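Local atomic coordinates of stringent starvation protein A homolog (Haemophilus influenzae, PDB entry 3LYK), a protein that probably forms an equimolar complex with the RNA polymerase holoenzyme, but not with the core enzyme. Residues A26-L31 with Y74-F79. Sequence-based numbering, arbitrary orientation.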
loop_
_atom_site.group_PDB
_atom_site.type_symbol
_atom_site.label_atom_id
_atom_site.label_comp_id
_atom_site.label_asym_id
_atom_site.label_seq_id
_atom_site.Cartn_x
_atom_site.Cartn_y
_atom_site.Cartn_z
ATOM N N ALA B 26 20.496 -3.106 1.297
ATOM C CA ALA B 26 21.664 -3.912 1.577
ATOM C C ALA B 26 21.532 -5.290 0.931
ATOM O O ALA B 26 22.509 -5.788 0.399
ATOM C CB ALA B 26 21.900 -4.027 3.094
ATOM N N GLU B 27 20.329 -5.883 0.942
ATOM C CA GLU B 27 20.123 -7.131 0.233
ATOM C C GLU B 27 20.509 -7.001 -1.230
ATOM O O GLU B 27 21.117 -7.902 -1.782
ATOM C CB GLU B 27 18.665 -7.584 0.279
ATOM C CG GLU B 27 18.244 -8.332 1.515
ATOM C CD GLU B 27 18.902 -9.738 1.620
ATOM O OE1 GLU B 27 18.973 -10.463 0.589
ATOM O OE2 GLU B 27 19.305 -10.118 2.744
ATOM N N LYS B 28 20.120 -5.902 -1.853
ATOM C CA LYS B 28 20.362 -5.682 -3.271
ATOM C C LYS B 28 21.796 -5.219 -3.592
ATOM O O LYS B 28 22.171 -5.136 -4.781
ATOM C CB LYS B 28 19.362 -4.645 -3.842
ATOM C CG LYS B 28 17.880 -4.980 -3.617
ATOM C CD LYS B 28 17.503 -6.244 -4.353
ATOM C CE LYS B 28 15.966 -6.526 -4.266
ATOM N NZ LYS B 28 15.662 -7.659 -5.210
ATOM N N GLY B 29 22.572 -4.870 -2.542
ATOM C CA GLY B 29 23.967 -4.434 -2.681
ATOM C C GLY B 29 24.105 -3.063 -3.296
ATOM O O GLY B 29 25.089 -2.779 -3.960
ATOM N N VAL B 30 23.122 -2.203 -3.071
ATOM C CA VAL B 30 23.061 -0.912 -3.711
ATOM C C VAL B 30 23.772 0.111 -2.798
ATOM O O VAL B 30 23.444 0.220 -1.598
ATOM C CB VAL B 30 21.549 -0.490 -3.879
ATOM C CG1 VAL B 30 21.404 0.982 -4.146
ATOM C CG2 VAL B 30 20.876 -1.307 -4.974
ATOM N N LEU B 31 24.736 0.842 -3.355
ATOM C CA LEU B 31 25.393 1.920 -2.612
ATOM C C LEU B 31 24.557 3.175 -2.643
ATOM O O LEU B 31 23.972 3.526 -3.661
ATOM C CB LEU B 31 26.805 2.213 -3.156
ATOM C CG LEU B 31 27.820 1.058 -3.175
ATOM C CD1 LEU B 31 29.132 1.648 -3.769
ATOM C CD2 LEU B 31 28.084 0.368 -1.792
ATOM N N TYR B 74 9.767 -0.949 -5.669
ATOM C CA TYR B 74 10.646 -0.363 -6.674
ATOM C C TYR B 74 12.044 -1.012 -6.712
ATOM O O TYR B 74 12.595 -1.332 -7.796
ATOM C CB TYR B 74 10.754 1.146 -6.421
ATOM C CG TYR B 74 11.889 1.826 -7.200
ATOM C CD1 TYR B 74 11.794 2.016 -8.589
ATOM C CD2 TYR B 74 13.062 2.259 -6.549
ATOM C CE1 TYR B 74 12.848 2.625 -9.331
ATOM C CE2 TYR B 74 14.091 2.853 -7.267
ATOM C CZ TYR B 74 13.976 3.038 -8.651
ATOM O OH TYR B 74 14.982 3.646 -9.356
ATOM N N LEU B 75 12.635 -1.210 -5.532
ATOM C CA LEU B 75 14.013 -1.760 -5.498
ATOM C C LEU B 75 13.987 -3.222 -5.954
ATOM O O LEU B 75 14.877 -3.646 -6.710
ATOM C CB LEU B 75 14.600 -1.649 -4.087
ATOM C CG LEU B 75 14.902 -0.232 -3.641
ATOM C CD1 LEU B 75 15.206 -0.127 -2.128
ATOM C CD2 LEU B 75 16.054 0.409 -4.475
ATOM N N ASP B 76 12.990 -4.000 -5.508
ATOM C CA ASP B 76 12.898 -5.379 -5.918
ATOM C C ASP B 76 12.685 -5.514 -7.436
ATOM O O ASP B 76 13.230 -6.449 -8.051
ATOM C CB ASP B 76 11.762 -6.111 -5.188
ATOM C CG ASP B 76 11.891 -7.629 -5.286
ATOM O OD1 ASP B 76 12.979 -8.177 -4.902
ATOM O OD2 ASP B 76 10.903 -8.309 -5.731
ATOM N N GLU B 77 11.879 -4.619 -8.029
ATOM C CA GLU B 77 11.671 -4.613 -9.497
ATOM C C GLU B 77 12.900 -4.106 -10.259
ATOM O O GLU B 77 13.287 -4.667 -11.283
ATOM C CB GLU B 77 10.400 -3.815 -9.892
ATOM C CG GLU B 77 9.104 -4.448 -9.334
ATOM C CD GLU B 77 7.823 -3.589 -9.531
ATOM O OE1 GLU B 77 7.876 -2.474 -10.122
ATOM O OE2 GLU B 77 6.755 -4.049 -9.090
ATOM N N ARG B 78 13.523 -3.041 -9.793
ATOM C CA ARG B 78 14.678 -2.535 -10.524
ATOM C C ARG B 78 15.927 -3.446 -10.394
ATOM O O ARG B 78 16.663 -3.640 -11.366
ATOM C CB ARG B 78 15.040 -1.152 -10.057
ATOM C CG ARG B 78 16.255 -0.584 -10.834
ATOM C CD ARG B 78 16.331 0.904 -10.657
ATOM N NE ARG B 78 17.610 1.431 -11.125
ATOM C CZ ARG B 78 18.216 2.523 -10.632
ATOM N NH1 ARG B 78 19.399 2.906 -11.125
ATOM N NH2 ARG B 78 17.682 3.227 -9.622
ATOM N N PHE B 79 16.125 -4.032 -9.212
ATOM C CA PHE B 79 17.283 -4.864 -8.886
ATOM C C PHE B 79 16.816 -6.274 -8.546
ATOM O O PHE B 79 16.567 -6.583 -7.379
ATOM C CB PHE B 79 18.057 -4.244 -7.692
ATOM C CG PHE B 79 18.515 -2.829 -7.953
ATOM C CD1 PHE B 79 19.531 -2.575 -8.877
ATOM C CD2 PHE B 79 17.900 -1.755 -7.309
ATOM C CE1 PHE B 79 19.957 -1.236 -9.154
ATOM C CE2 PHE B 79 18.319 -0.417 -7.557
ATOM C CZ PHE B 79 19.351 -0.152 -8.487
#
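Three oxygens grip the ammonium of Lys28. Its NZ gives a hydrogen bond of 2.6 Å to Phe79 O, and the C=O...N angle of 166° puts the nitrogen almost straight in line with the carbonyl. NZ also forms a salt bridge of 2.7 Å with Asp76 OD1, while the carbonyl of Pro82, in the loop that follows, takes a third bond. The lysine chain bends at chi2 and then runs extended, which carries its CD past Phe79 CB at 3.9 Å and delivers NZ to the end of helix 68-78. Asp76 CG lies anti to its backbone N (chi1 -163°), swinging the carboxylate back to the lysine, which meets OD1 on the anti side and somewhat out of the carboxylate plane. The same OD1 accepts the backbone N-H of Leu84, so the ion pair is also tied to the loop beyond the helix.

Beside this polar cluster, Val30 CG2 sits over one face of the Phe79 ring, a CH-pi contact 3.8 Å from the centroid and 14° off the normal. Arg78 CG lies against the opposite face, and Leu75 CD2 meets the ring edge in plane. The contact thus joins the Schellman motif at Gly29, between helix 16-27 and strand 30-36, to the end of helix 68-78 in the thioredoxin-like N-terminal domain of the GST fold. With NZ buried among a carboxylate and two main-chain carbonyls, Lys28 is probably kept protonated; its charge would offset that of Asp76 and may also be favoured by the partial negative charge at the nearby C-terminal end of helix 68-78.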